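Local coordinates for lipoprotein (Colwellia psychrerythraea, PDB 3O0Y) that is of unknown function but is a putative lipoprotein of the DUF885 family, which belongs to the peptidase MA clan, and may therefore be related to metallopeptidases, at residues I124-T129 / P135-Q140; S274-W279 / R545-P550; V286-A291 / V510-H515; D290-L295 / L300-I305; Q304-G309 / H515-T520. All coordinates share one frame; numbering follows the deposited sequence.

Contact 1. Residues I124-T129 / P135-Q140; sequences IGYIDT and PFIVNQ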
# COMPACT_ATOMS: atom_id res chain seq x y z
N ILE A 124 4.97 14.74 15.05
CA ILE A 124 6.06 14.11 14.32
C ILE A 124 5.66 13.44 13.02
O ILE A 124 4.46 13.34 12.69
CB ILE A 124 6.84 13.12 15.25
CG1 ILE A 124 5.95 12.02 15.90
CG2 ILE A 124 7.52 13.89 16.41
CD1 ILE A 124 5.02 11.17 14.99
N GLY A 125 6.66 13.05 12.25
CA GLY A 125 6.39 12.35 11.01
C GLY A 125 5.76 13.18 9.92
O GLY A 125 5.94 14.41 9.87
N TYR A 126 4.95 12.54 9.08
CA TYR A 126 4.32 13.24 7.97
C TYR A 126 3.05 12.48 7.66
O TYR A 126 2.98 11.31 7.97
CB TYR A 126 5.23 13.32 6.73
CG TYR A 126 5.39 12.00 5.98
CD1 TYR A 126 4.59 11.70 4.89
CD2 TYR A 126 6.21 10.99 6.46
CE1 TYR A 126 4.71 10.48 4.23
CE2 TYR A 126 6.34 9.75 5.78
CZ TYR A 126 5.54 9.50 4.70
OH TYR A 126 5.56 8.24 4.06
N ILE A 127 2.06 13.16 7.07
CA ILE A 127 0.80 12.51 6.64
C ILE A 127 0.94 11.94 5.24
O ILE A 127 1.29 12.65 4.29
CB ILE A 127 -0.39 13.47 6.64
CG1 ILE A 127 -0.60 14.09 8.05
CG2 ILE A 127 -1.66 12.76 6.15
CD1 ILE A 127 -0.68 13.03 9.19
N ASP A 128 0.79 10.63 5.16
CA ASP A 128 0.85 9.89 3.92
C ASP A 128 -0.61 9.68 3.40
O ASP A 128 -1.51 9.25 4.16
CB ASP A 128 1.62 8.55 4.19
CG ASP A 128 1.95 7.81 2.93
OD1 ASP A 128 3.13 7.94 2.49
OD2 ASP A 128 1.04 7.16 2.35
N THR A 129 -0.86 9.94 2.10
CA THR A 129 -2.20 9.78 1.58
C THR A 129 -2.65 8.34 1.54
O THR A 129 -3.87 8.12 1.39
CB THR A 129 -2.40 10.38 0.19
OG1 THR A 129 -1.47 9.78 -0.73
CG2 THR A 129 -2.15 11.99 0.24
N PRO A 135 5.76 7.58 10.59
CA PRO A 135 6.68 8.14 11.64
C PRO A 135 7.98 8.73 11.16
O PRO A 135 8.55 9.59 11.87
CB PRO A 135 6.96 6.92 12.51
CG PRO A 135 6.74 5.71 11.64
CD PRO A 135 5.61 6.10 10.72
N PHE A 136 8.50 8.29 10.02
CA PHE A 136 9.87 8.68 9.59
C PHE A 136 9.83 9.31 8.19
O PHE A 136 9.62 8.59 7.17
CB PHE A 136 10.78 7.49 9.65
CG PHE A 136 10.80 6.82 11.01
CD1 PHE A 136 11.11 7.54 12.16
CD2 PHE A 136 10.47 5.50 11.15
CE1 PHE A 136 11.06 6.94 13.40
CE2 PHE A 136 10.42 4.88 12.42
CZ PHE A 136 10.72 5.62 13.54
N ILE A 137 9.95 10.64 8.15
CA ILE A 137 9.76 11.37 6.88
C ILE A 137 10.79 10.93 5.85
O ILE A 137 10.50 10.91 4.67
CB ILE A 137 9.66 12.88 7.09
CG1 ILE A 137 9.17 13.58 5.84
CG2 ILE A 137 11.06 13.45 7.67
CD1 ILE A 137 8.73 15.03 6.06
N VAL A 138 12.00 10.58 6.32
CA VAL A 138 13.01 9.98 5.47
C VAL A 138 13.28 8.56 5.99
O VAL A 138 13.59 8.34 7.14
CB VAL A 138 14.32 10.81 5.47
CG1 VAL A 138 15.44 10.09 4.64
CG2 VAL A 138 14.05 12.31 5.03
N ASN A 139 13.07 7.59 5.12
CA ASN A 139 13.22 6.19 5.46
C ASN A 139 13.61 5.42 4.19
O ASN A 139 13.84 6.01 3.15
CB ASN A 139 11.94 5.66 6.14
CG ASN A 139 10.75 5.54 5.19
OD1 ASN A 139 10.78 4.72 4.29
ND2 ASN A 139 9.71 6.35 5.38
N GLN A 140 13.84 4.13 4.33
CA GLN A 140 14.34 3.32 3.23
C GLN A 140 13.32 2.82 2.19
O GLN A 140 13.71 2.29 1.20
CB GLN A 140 15.09 2.10 3.84
CG GLN A 140 14.26 0.81 4.09
CD GLN A 140 13.27 0.89 5.30
OE1 GLN A 140 13.17 1.92 5.98
NE2 GLN A 140 12.50 -0.17 5.49
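Tyr-126 lies against Ile-137 and Phe-136 where the chain reverses after the short strand 126-128, a loop closed by backbone hydrogen bonding of Tyr-126 with Ser-134; its returning arm, 135-140, is irregular. Tyr-126 CB sits 4.0 Å from Ile-137 CD1, and CG follows with Ile-137 CG1 as its neighbour. Tyr-126 holds CG between its own backbone N and carbonyl carbon (chi1 73°), which swings the ring over toward the returning arm. Tyr-126 CD2 reaches Ile-137 CA at 3.6 Å, and CE2 of the same ring comes edge-on, near the ring plane, to Phe-136 O at 3.7 Å. The tip then turns back to its own arm: Tyr-126 OH donates to Asp-128 OD1 over 2.9 Å, on the anti side of a carboxylate whose OD2 takes the backbone N-H groups of Trp-130 and Met-131. This holds the phenol from its far end. Just before the strand the two backbones approach closely at Gly-125 and Pro-135, the nearest CA pair, with Gly-125 CA 3.6 Å from Pro-135 O. Asn-139 braces the returning arm: its OD1 accepts from Ile-141 N in an Asx turn, while Asn-139 ND2 donates almost straight (164°) to Phe-136 O at 2.9 Å.

Contact 2. Residues S274-W279 / R545-P550; sequences SESGIW and RYMAWP. With SO4 (sulfate ion), chain D.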
# COMPACT_ATOMS: atom_id res chain seq x y z
N SER A 274 19.87 2.24 18.47
CA SER A 274 20.12 0.86 18.09
C SER A 274 18.86 -0.00 18.23
O SER A 274 18.71 -1.01 17.54
CB SER A 274 21.29 0.28 18.88
OG SER A 274 20.98 0.40 20.24
N GLU A 275 17.94 0.39 19.12
CA GLU A 275 16.68 -0.34 19.24
C GLU A 275 15.83 -0.32 17.95
O GLU A 275 15.75 0.71 17.27
CB GLU A 275 15.86 0.27 20.35
CG GLU A 275 16.51 0.07 21.71
CD GLU A 275 17.48 1.16 22.10
OE1 GLU A 275 17.75 2.11 21.33
OE2 GLU A 275 17.93 1.06 23.25
N SER A 276 15.17 -1.42 17.69
CA SER A 276 14.44 -1.63 16.44
C SER A 276 13.00 -1.19 16.41
O SER A 276 12.50 -0.73 15.36
CB SER A 276 14.48 -3.10 16.00
OG SER A 276 15.79 -3.62 16.04
N GLY A 277 12.32 -1.30 17.54
CA GLY A 277 10.90 -1.04 17.54
C GLY A 277 10.51 0.37 18.01
O GLY A 277 11.30 1.11 18.63
N ILE A 278 9.28 0.71 17.72
CA ILE A 278 8.75 2.05 17.99
C ILE A 278 8.57 2.36 19.48
O ILE A 278 8.54 3.55 19.83
CB ILE A 278 7.42 2.31 17.18
CG1 ILE A 278 7.22 3.82 16.88
CG2 ILE A 278 6.22 1.74 17.92
CD1 ILE A 278 8.17 4.38 15.80
N TRP A 279 8.52 1.33 20.32
CA TRP A 279 8.45 1.49 21.77
C TRP A 279 9.61 2.37 22.28
O TRP A 279 9.52 3.04 23.37
CB TRP A 279 8.52 0.13 22.47
CG TRP A 279 9.79 -0.60 22.21
CD1 TRP A 279 10.03 -1.51 21.18
CD2 TRP A 279 11.06 -0.48 22.92
NE1 TRP A 279 11.33 -1.92 21.21
CE2 TRP A 279 11.99 -1.33 22.27
CE3 TRP A 279 11.48 0.25 24.02
CZ2 TRP A 279 13.34 -1.45 22.70
CZ3 TRP A 279 12.78 0.10 24.49
CH2 TRP A 279 13.70 -0.76 23.83
N ARG A 545 10.98 -3.06 6.74
CA ARG A 545 9.72 -2.41 6.38
C ARG A 545 8.86 -2.27 7.66
O ARG A 545 8.31 -1.18 7.91
CB ARG A 545 8.96 -3.26 5.34
CG ARG A 545 7.48 -3.02 5.26
CD ARG A 545 6.85 -3.96 4.22
NE ARG A 545 5.42 -4.06 4.41
CZ ARG A 545 4.64 -4.71 3.58
NH1 ARG A 545 3.36 -4.80 3.83
NH2 ARG A 545 5.17 -5.30 2.51
N TYR A 546 8.72 -3.33 8.43
CA TYR A 546 7.80 -3.32 9.62
C TYR A 546 8.29 -2.31 10.62
O TYR A 546 7.51 -1.60 11.30
CB TYR A 546 7.66 -4.68 10.27
CG TYR A 546 7.22 -5.78 9.31
CD1 TYR A 546 6.53 -5.51 8.15
CD2 TYR A 546 7.59 -7.06 9.54
CE1 TYR A 546 6.22 -6.56 7.29
CE2 TYR A 546 7.27 -8.11 8.67
CZ TYR A 546 6.62 -7.84 7.56
OH TYR A 546 6.37 -8.93 6.70
N MET A 547 9.61 -2.20 10.69
CA MET A 547 10.26 -1.23 11.60
C MET A 547 9.92 0.22 11.19
O MET A 547 9.71 1.05 12.04
CB MET A 547 11.78 -1.41 11.64
CG MET A 547 12.30 -2.68 12.34
SD MET A 547 14.08 -3.14 12.03
CE MET A 547 14.84 -1.52 12.50
N ALA A 548 9.81 0.50 9.90
CA ALA A 548 9.49 1.85 9.36
C ALA A 548 8.01 2.13 9.36
O ALA A 548 7.62 3.30 9.35
CB ALA A 548 10.02 1.98 7.88
N TRP A 549 7.19 1.07 9.28
CA TRP A 549 5.71 1.16 9.18
C TRP A 549 4.98 0.43 10.30
O TRP A 549 4.21 -0.47 10.08
CB TRP A 549 5.22 0.55 7.86
CG TRP A 549 5.62 1.21 6.63
CD1 TRP A 549 6.16 2.46 6.47
CD2 TRP A 549 5.42 0.70 5.30
NE1 TRP A 549 6.35 2.72 5.14
CE2 TRP A 549 5.92 1.66 4.40
CE3 TRP A 549 4.91 -0.49 4.78
CZ2 TRP A 549 5.91 1.46 3.03
CZ3 TRP A 549 4.92 -0.71 3.43
CH2 TRP A 549 5.39 0.28 2.56
N PRO A 550 5.24 0.79 11.56
CA PRO A 550 4.55 0.12 12.64
C PRO A 550 3.05 0.02 12.50
O PRO A 550 2.35 1.00 12.25
CB PRO A 550 4.92 0.95 13.89
CG PRO A 550 5.84 1.94 13.45
CD PRO A 550 5.82 2.05 11.96
S SO4 D . 2.09 -7.19 0.62
O1 SO4 D . 1.43 -8.36 1.25
O2 SO4 D . 2.29 -7.49 -0.76
O3 SO4 D . 1.24 -5.98 0.63
O4 SO4 D . 3.25 -6.80 1.37
O HOH W 1 11.23 1.49 14.38
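The C-terminal end of helix 536-548 is joined by a bridging water to the loop before helix 284-296, with Met-547 in the last turn of the helix and Pro-550 just after it meeting Ser-276 and Ile-278. The water donates both its protons, to Ser-276 O at 2.7 Å and to Met-547 O at 2.8 Å. Beside it the Met-547 side chain bends at chi3 (53°) and folds round the same loop residue: Met-547 CG approaches Ser-276 O at 3.6 Å, and the methyl CE touches Ser-276 CB at 3.9 Å. The hydroxyl of Ser-276 bonds Arg-521 N. Two residues on, Ile-278 crosses the Pro-550 ring at about a right angle, and Pro-550 CG meets Ile-278 CB at 4.1 Å. At the other end of the segment, Arg-545 binds a sulfate, probably from the crystallisation liquor, at its guanidinium edge: Arg-545 NH2 bonds SO4 O4 at 2.7 Å, while NH1 adds a weak bond to the same oxygen. Arg-504, Arg-507 and Tyr-556 also bond that anion. Helix 491-515 runs alongside, with His-515 bonded to both Ile-278 N and Tyr-546 O, and Tyr-288 of helix 284-296 packs on Ile-278 and Pro-550.

Contact 3. Residues V286-A291 / V510-H515; sequences VYYQDA and VDTGLH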
# COMPACT_ATOMS: atom_id res chain seq x y z
N VAL A 286 2.21 4.57 23.10
CA VAL A 286 0.98 5.23 22.76
C VAL A 286 0.85 5.40 21.26
O VAL A 286 -0.24 5.23 20.71
CB VAL A 286 0.93 6.59 23.54
CG1 VAL A 286 -0.23 7.42 23.02
CG2 VAL A 286 0.85 6.28 25.04
N TYR A 287 1.92 5.75 20.58
CA TYR A 287 1.91 5.78 19.14
C TYR A 287 1.46 4.45 18.50
O TYR A 287 0.61 4.44 17.60
CB TYR A 287 3.28 6.14 18.62
CG TYR A 287 3.37 6.18 17.11
CD1 TYR A 287 3.16 7.34 16.41
CD2 TYR A 287 3.51 5.02 16.40
CE1 TYR A 287 3.21 7.35 15.01
CE2 TYR A 287 3.49 5.00 15.04
CZ TYR A 287 3.33 6.16 14.33
OH TYR A 287 3.35 6.14 12.94
N TYR A 288 2.04 3.36 19.02
CA TYR A 288 1.75 2.04 18.49
C TYR A 288 0.31 1.67 18.71
O TYR A 288 -0.34 1.12 17.79
CB TYR A 288 2.71 0.99 19.08
CG TYR A 288 2.58 -0.36 18.38
CD1 TYR A 288 2.79 -0.46 17.00
CD2 TYR A 288 2.32 -1.53 19.11
CE1 TYR A 288 2.67 -1.70 16.36
CE2 TYR A 288 2.25 -2.76 18.47
CZ TYR A 288 2.41 -2.82 17.13
OH TYR A 288 2.32 -4.07 16.51
N GLN A 289 -0.25 2.00 19.87
CA GLN A 289 -1.68 1.70 20.10
C GLN A 289 -2.59 2.45 19.08
O GLN A 289 -3.57 1.90 18.52
CB GLN A 289 -2.12 1.94 21.56
CG GLN A 289 -3.49 1.29 21.89
CD GLN A 289 -3.46 -0.27 21.82
OE1 GLN A 289 -4.28 -0.99 21.12
NE2 GLN A 289 -2.50 -0.82 22.55
N ASP A 290 -2.22 3.66 18.75
CA ASP A 290 -2.87 4.40 17.66
C ASP A 290 -2.69 3.77 16.29
O ASP A 290 -3.65 3.66 15.53
CB ASP A 290 -2.40 5.87 17.64
CG ASP A 290 -3.10 6.67 16.51
OD1 ASP A 290 -4.35 6.91 16.60
OD2 ASP A 290 -2.42 6.89 15.48
N ALA A 291 -1.49 3.27 16.02
CA ALA A 291 -1.24 2.55 14.77
C ALA A 291 -2.09 1.31 14.67
O ALA A 291 -2.63 1.00 13.58
CB ALA A 291 0.21 2.25 14.59
N VAL A 510 5.48 -10.83 14.42
CA VAL A 510 6.72 -10.05 14.35
C VAL A 510 6.48 -8.52 14.49
O VAL A 510 7.36 -7.80 15.02
CB VAL A 510 7.60 -10.36 13.07
CG1 VAL A 510 8.10 -11.86 13.09
CG2 VAL A 510 6.89 -10.01 11.79
N ASP A 511 5.35 -7.99 14.02
CA ASP A 511 5.14 -6.53 14.14
C ASP A 511 4.89 -6.20 15.60
O ASP A 511 5.52 -5.29 16.15
CB ASP A 511 3.98 -6.08 13.25
CG ASP A 511 3.83 -4.58 13.18
OD1 ASP A 511 4.56 -3.95 12.42
OD2 ASP A 511 3.01 -4.06 13.96
N THR A 512 4.03 -6.99 16.26
CA THR A 512 3.82 -6.80 17.71
C THR A 512 5.12 -7.14 18.48
O THR A 512 5.44 -6.54 19.51
CB THR A 512 2.67 -7.61 18.24
OG1 THR A 512 2.83 -9.02 17.90
CG2 THR A 512 1.33 -7.16 17.67
N GLY A 513 5.85 -8.15 17.98
CA GLY A 513 7.17 -8.54 18.55
C GLY A 513 8.12 -7.36 18.64
O GLY A 513 8.59 -7.03 19.74
N LEU A 514 8.41 -6.78 17.50
CA LEU A 514 9.30 -5.61 17.41
C LEU A 514 8.79 -4.41 18.19
O LEU A 514 9.57 -3.76 18.89
CB LEU A 514 9.39 -5.19 15.94
CG LEU A 514 10.18 -6.08 15.03
CD1 LEU A 514 9.75 -5.80 13.55
CD2 LEU A 514 11.68 -5.92 15.19
N HIS A 515 7.52 -4.07 18.04
CA HIS A 515 7.07 -2.74 18.44
C HIS A 515 6.53 -2.69 19.87
O HIS A 515 6.46 -1.62 20.47
CB HIS A 515 6.01 -2.25 17.46
CG HIS A 515 6.60 -1.92 16.11
ND1 HIS A 515 7.65 -1.03 15.98
CD2 HIS A 515 6.36 -2.41 14.88
CE1 HIS A 515 7.96 -0.92 14.70
NE2 HIS A 515 7.18 -1.75 14.01
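The phenol ring of Tyr-288 carries His-515 CB over the centre of one face and Asp-511 OD2 at its edge, while the imidazole of His-515 has Leu-514 CB over one of its own faces and Asp-511 CG at its edge. His-515 CB lies 3.6 Å from the Tyr-288 ring centroid, only 13° off the ring normal, a CH-pi contact. The imidazole beyond CB meets the phenol obliquely, the two planes 39° apart. At the tip, Tyr-288 OH donates to Asp-511 OD2 in a short bond of 2.6 Å, coming from the anti side and 30° out of the carboxylate plane. Tyr-288 can reach this far because its CG stands opposite the backbone N, sending the ring straight across to the other helix. Helices 284-296 and 491-515 are nearly antiparallel here, and the axes of the two short segments come within 11.7 Å, a gap wide enough for one long aromatic side chain to span. Thr-512 closes round the phenol oxygen as well: its CA lies 3.3 Å and its CG2 3.4 Å from Tyr-288 OH. The Thr-512 hydroxyl faces its own helix, bonded to Leu-508 O and Val-509 O. Asp-511 OD2 has a second, weak donor in Gly-551 N.

Contact 4. Residues D290-L295 / L300-I305; sequences DAIKQL and LSPTQI
Ile-292 and Ile-305 reach toward each other tip to tip across the short connection between two consecutive helices, 284-296 and 302-326. The branch methyl Ile-292 CG2 meets the end methyl Ile-305 CD1 at 3.5 Å, close for two methyl carbons. On Ile-292 the longer arm, CG1 to CD1, runs beside the backbone N (chi1 -68°) and extends past this meeting point, so that Ile-292 CD1 comes to rest 3.8 Å from Pro-302 CG. There the isoleucine arm and the proline ring stand roughly perpendicular. A polar atom also borders the cluster: Leu-300 O is 3.8 Å from Ile-292 CG2.

At the start of helix 302-326, N-cap Ser-301 and Gln-304 of the first turn make a capping box. Gln-304 N donates to Ser-301 OG at 3.0 Å, and Ser-301 N donates to a lone pair of Gln-304 OE1 at 3.1 Å. The capping-box bonds stay within 300-305, whereas the touch across to 290-295 is mainly apolar side-chain packing.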
# COMPACT_ATOMS: atom_id res chain seq x y z
N ASP A 290 -2.22 3.66 18.75
CA ASP A 290 -2.87 4.40 17.66
C ASP A 290 -2.69 3.77 16.29
O ASP A 290 -3.65 3.66 15.53
CB ASP A 290 -2.40 5.87 17.64
CG ASP A 290 -3.10 6.67 16.51
OD1 ASP A 290 -4.35 6.91 16.60
OD2 ASP A 290 -2.42 6.89 15.48
N ALA A 291 -1.49 3.27 16.02
CA ALA A 291 -1.24 2.55 14.77
C ALA A 291 -2.09 1.31 14.67
O ALA A 291 -2.63 1.00 13.58
CB ALA A 291 0.21 2.25 14.59
N ILE A 292 -2.26 0.60 15.76
CA ILE A 292 -3.13 -0.58 15.76
C ILE A 292 -4.56 -0.20 15.42
O ILE A 292 -5.23 -0.90 14.64
CB ILE A 292 -3.05 -1.31 17.16
CG1 ILE A 292 -1.70 -1.91 17.35
CG2 ILE A 292 -4.14 -2.42 17.33
CD1 ILE A 292 -1.47 -2.54 18.76
N LYS A 293 -5.03 0.91 16.02
CA LYS A 293 -6.38 1.41 15.66
C LYS A 293 -6.49 1.81 14.16
O LYS A 293 -7.44 1.40 13.44
CB LYS A 293 -6.76 2.56 16.57
CG LYS A 293 -8.19 3.01 16.15
CD LYS A 293 -9.07 3.71 17.14
CE LYS A 293 -10.54 3.70 16.58
NZ LYS A 293 -11.21 2.32 16.36
N GLN A 294 -5.53 2.59 13.66
CA GLN A 294 -5.64 3.15 12.32
C GLN A 294 -5.31 2.16 11.22
O GLN A 294 -5.89 2.23 10.13
CB GLN A 294 -4.71 4.37 12.15
CG GLN A 294 -4.94 5.57 13.08
CD GLN A 294 -6.33 6.03 13.21
OE1 GLN A 294 -7.11 6.13 12.22
NE2 GLN A 294 -6.70 6.34 14.46
N LEU A 295 -4.31 1.32 11.46
CA LEU A 295 -3.82 0.40 10.42
C LEU A 295 -4.25 -1.06 10.64
O LEU A 295 -4.31 -1.87 9.70
CB LEU A 295 -2.29 0.57 10.32
CG LEU A 295 -1.79 1.96 9.88
CD1 LEU A 295 -0.25 2.00 9.98
CD2 LEU A 295 -2.30 2.26 8.41
N LEU A 300 -7.69 -4.21 20.19
CA LEU A 300 -7.00 -5.23 20.96
C LEU A 300 -5.62 -4.70 21.36
O LEU A 300 -4.99 -3.84 20.70
CB LEU A 300 -6.92 -6.52 20.15
CG LEU A 300 -8.23 -7.25 19.78
CD1 LEU A 300 -7.99 -8.46 18.87
CD2 LEU A 300 -9.08 -7.63 21.03
N SER A 301 -5.11 -5.25 22.47
CA SER A 301 -3.78 -5.02 22.89
C SER A 301 -2.77 -5.75 22.01
O SER A 301 -3.13 -6.72 21.36
CB SER A 301 -3.59 -5.51 24.35
OG SER A 301 -3.51 -6.94 24.43
N PRO A 302 -1.52 -5.26 21.98
CA PRO A 302 -0.43 -5.89 21.26
C PRO A 302 -0.27 -7.31 21.75
O PRO A 302 -0.06 -8.22 20.95
CB PRO A 302 0.80 -5.03 21.67
CG PRO A 302 0.26 -3.73 21.98
CD PRO A 302 -1.07 -3.98 22.59
N THR A 303 -0.40 -7.56 23.06
CA THR A 303 -0.42 -8.94 23.58
C THR A 303 -1.49 -9.85 22.98
O THR A 303 -1.17 -10.96 22.55
CB THR A 303 -0.51 -9.00 25.12
OG1 THR A 303 0.60 -8.29 25.66
CG2 THR A 303 -0.41 -10.43 25.61
N GLN A 304 -2.74 -9.39 22.87
CA GLN A 304 -3.80 -10.20 22.27
C GLN A 304 -3.56 -10.48 20.77
O GLN A 304 -3.88 -11.58 20.29
CB GLN A 304 -5.12 -9.52 22.45
CG GLN A 304 -5.58 -9.49 23.93
CD GLN A 304 -6.80 -8.58 24.16
OE1 GLN A 304 -6.83 -7.43 23.75
NE2 GLN A 304 -7.84 -9.13 24.80
N ILE A 305 -3.09 -9.45 20.06
CA ILE A 305 -2.81 -9.57 18.63
C ILE A 305 -1.66 -10.57 18.41
O ILE A 305 -1.72 -11.41 17.54
CB ILE A 305 -2.52 -8.19 17.99
CG1 ILE A 305 -3.78 -7.32 18.10
CG2 ILE A 305 -2.09 -8.37 16.48
CD1 ILE A 305 -3.56 -5.84 17.81

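Contact 5. Residues Q304-G309 / H515-T520; sequences QIHQIG and HDKRWT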
# COMPACT_ATOMS: atom_id res chain seq x y z
N GLN A 304 -2.74 -9.39 22.87
CA GLN A 304 -3.80 -10.20 22.27
C GLN A 304 -3.56 -10.48 20.77
O GLN A 304 -3.88 -11.58 20.29
CB GLN A 304 -5.12 -9.52 22.45
CG GLN A 304 -5.58 -9.49 23.93
CD GLN A 304 -6.80 -8.58 24.16
OE1 GLN A 304 -6.83 -7.43 23.75
NE2 GLN A 304 -7.84 -9.13 24.80
N ILE A 305 -3.09 -9.45 20.06
CA ILE A 305 -2.81 -9.57 18.63
C ILE A 305 -1.66 -10.57 18.41
O ILE A 305 -1.72 -11.41 17.54
CB ILE A 305 -2.52 -8.19 17.99
CG1 ILE A 305 -3.78 -7.32 18.10
CG2 ILE A 305 -2.09 -8.37 16.48
CD1 ILE A 305 -3.56 -5.84 17.81
N HIS A 306 -0.61 -10.45 19.22
CA HIS A 306 0.52 -11.40 19.18
C HIS A 306 0.07 -12.81 19.33
O HIS A 306 0.46 -13.68 18.58
CB HIS A 306 1.54 -11.00 20.29
CG HIS A 306 2.92 -11.55 20.11
ND1 HIS A 306 3.38 -12.65 20.82
CD2 HIS A 306 3.95 -11.14 19.34
CE1 HIS A 306 4.65 -12.89 20.47
NE2 HIS A 306 5.02 -11.97 19.60
N GLN A 307 -0.85 -13.05 20.29
CA GLN A 307 -1.37 -14.39 20.52
C GLN A 307 -2.24 -14.88 19.40
O GLN A 307 -2.17 -16.08 19.07
CB GLN A 307 -2.17 -14.45 21.83
CG GLN A 307 -2.56 -15.81 22.28
CD GLN A 307 -1.34 -16.67 22.61
OE1 GLN A 307 -0.47 -16.24 23.36
NE2 GLN A 307 -1.19 -17.79 21.93
N ILE A 308 -3.01 -14.00 18.78
CA ILE A 308 -3.78 -14.40 17.63
C ILE A 308 -2.80 -14.83 16.52
O ILE A 308 -3.01 -15.86 15.85
CB ILE A 308 -4.67 -13.27 17.11
CG1 ILE A 308 -5.80 -12.97 18.12
CG2 ILE A 308 -5.17 -13.63 15.70
CD1 ILE A 308 -6.50 -11.62 17.76
N GLY A 309 -1.72 -14.08 16.35
CA GLY A 309 -0.66 -14.47 15.44
C GLY A 309 -0.08 -15.85 15.72
O GLY A 309 0.04 -16.70 14.83
N HIS A 515 7.52 -4.07 18.04
CA HIS A 515 7.07 -2.74 18.44
C HIS A 515 6.53 -2.69 19.87
O HIS A 515 6.46 -1.62 20.47
CB HIS A 515 6.01 -2.25 17.46
CG HIS A 515 6.60 -1.92 16.11
ND1 HIS A 515 7.65 -1.03 15.98
CD2 HIS A 515 6.36 -2.41 14.88
CE1 HIS A 515 7.96 -0.92 14.70
NE2 HIS A 515 7.18 -1.75 14.01
N ASP A 516 6.17 -3.85 20.43
CA ASP A 516 5.69 -3.96 21.83
C ASP A 516 6.50 -4.90 22.73
O ASP A 516 6.79 -4.55 23.90
CB ASP A 516 4.22 -4.36 21.85
CG ASP A 516 3.66 -4.47 23.30
OD1 ASP A 516 3.43 -3.44 23.91
OD2 ASP A 516 3.54 -5.59 23.80
N LYS A 517 6.85 -6.08 22.22
CA LYS A 517 7.61 -7.05 23.00
C LYS A 517 9.11 -6.82 22.98
O LYS A 517 9.85 -7.57 23.62
CB LYS A 517 7.29 -8.47 22.58
CG LYS A 517 5.85 -8.83 22.60
CD LYS A 517 5.21 -8.74 23.95
CE LYS A 517 3.76 -9.25 23.82
NZ LYS A 517 3.04 -8.54 22.64
N ARG A 518 9.55 -5.82 22.21
CA ARG A 518 10.95 -5.38 22.13
C ARG A 518 11.85 -6.45 21.53
O ARG A 518 13.02 -6.49 21.79
CB ARG A 518 11.44 -4.95 23.53
CG ARG A 518 10.52 -3.86 24.11
CD ARG A 518 11.11 -3.32 25.42
NE ARG A 518 10.22 -2.31 25.97
CZ ARG A 518 10.53 -1.50 26.98
NH1 ARG A 518 11.71 -1.62 27.58
NH2 ARG A 518 9.65 -0.59 27.37
N TRP A 519 11.31 -7.29 20.63
CA TRP A 519 12.16 -8.13 19.82
C TRP A 519 13.15 -7.28 19.03
O TRP A 519 12.83 -6.23 18.54
CB TRP A 519 11.34 -8.94 18.80
CG TRP A 519 10.46 -9.98 19.33
CD1 TRP A 519 9.90 -10.10 20.58
CD2 TRP A 519 9.96 -11.07 18.57
NE1 TRP A 519 9.08 -11.18 20.63
CE2 TRP A 519 9.08 -11.79 19.38
CE3 TRP A 519 10.19 -11.52 17.28
CZ2 TRP A 519 8.47 -12.94 18.96
CZ3 TRP A 519 9.54 -12.65 16.84
CH2 TRP A 519 8.70 -13.33 17.65
N THR A 520 14.38 -7.78 18.87
CA THR A 520 15.35 -7.13 18.01
C THR A 520 15.01 -7.47 16.54
O THR A 520 14.34 -8.46 16.25
CB THR A 520 16.77 -7.63 18.36
OG1 THR A 520 16.83 -9.02 18.02
CG2 THR A 520 17.06 -7.42 19.85
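His-306 on helix 302-326 packs against Trp-519 on one side and Lys-517 on another, and the two meetings differ in character. The firm part is aromatic: the edge of the imidazole, close to its own plane, comes up to Trp-519 CZ2, with the ring planes at 82° and the imidazole centroid 5.7 Å from that of the indole six-membered ring. Val-509 of helix 491-515 touches both residues. Trp-519 is further held by an edge-to-face meeting with Tyr-527.

Toward solvent the contact is slacker. Lys-517 passes its CG over a face of the imidazole, then bends at chi2 and chi4 until Lys-517 NZ hangs 3.7 Å from His-306 CB, with no bond to that residue. The ammonium turns instead to its neighbour, making a salt bridge from Lys-517 NZ to Asp-516 OD2 at 3.2 Å.

The 515-520 side is the loop linking helix 491-515 to helix 521-532, packed on helix 302-326: Arg-518 takes left-handed backbone angles (phi 65°), and Thr-520 N-caps helix 521-532 through Gln-523 N.

Contact 1 comes first along the chain and closes before the others open; contact 2 then joins segments with 265 residues between them, and contacts 3, 4 and 5 fall within that span. Contacts 3 and 4 share helix 284-296 and have centres about 7 Å apart. Contacts 4 and 5 share helix 302-326, and contacts 3 and 5 meet at His-515, the end of helix 491-515. The centre of contact 2 is about 8 Å from that of contact 3. Contact 1 touches contact 2 through Phe-136 and Ile-278, and contact 3 through Pro-135 and Tyr-287. Sequence-distant parts of this largely helical family region are thus packed into one continuous cluster.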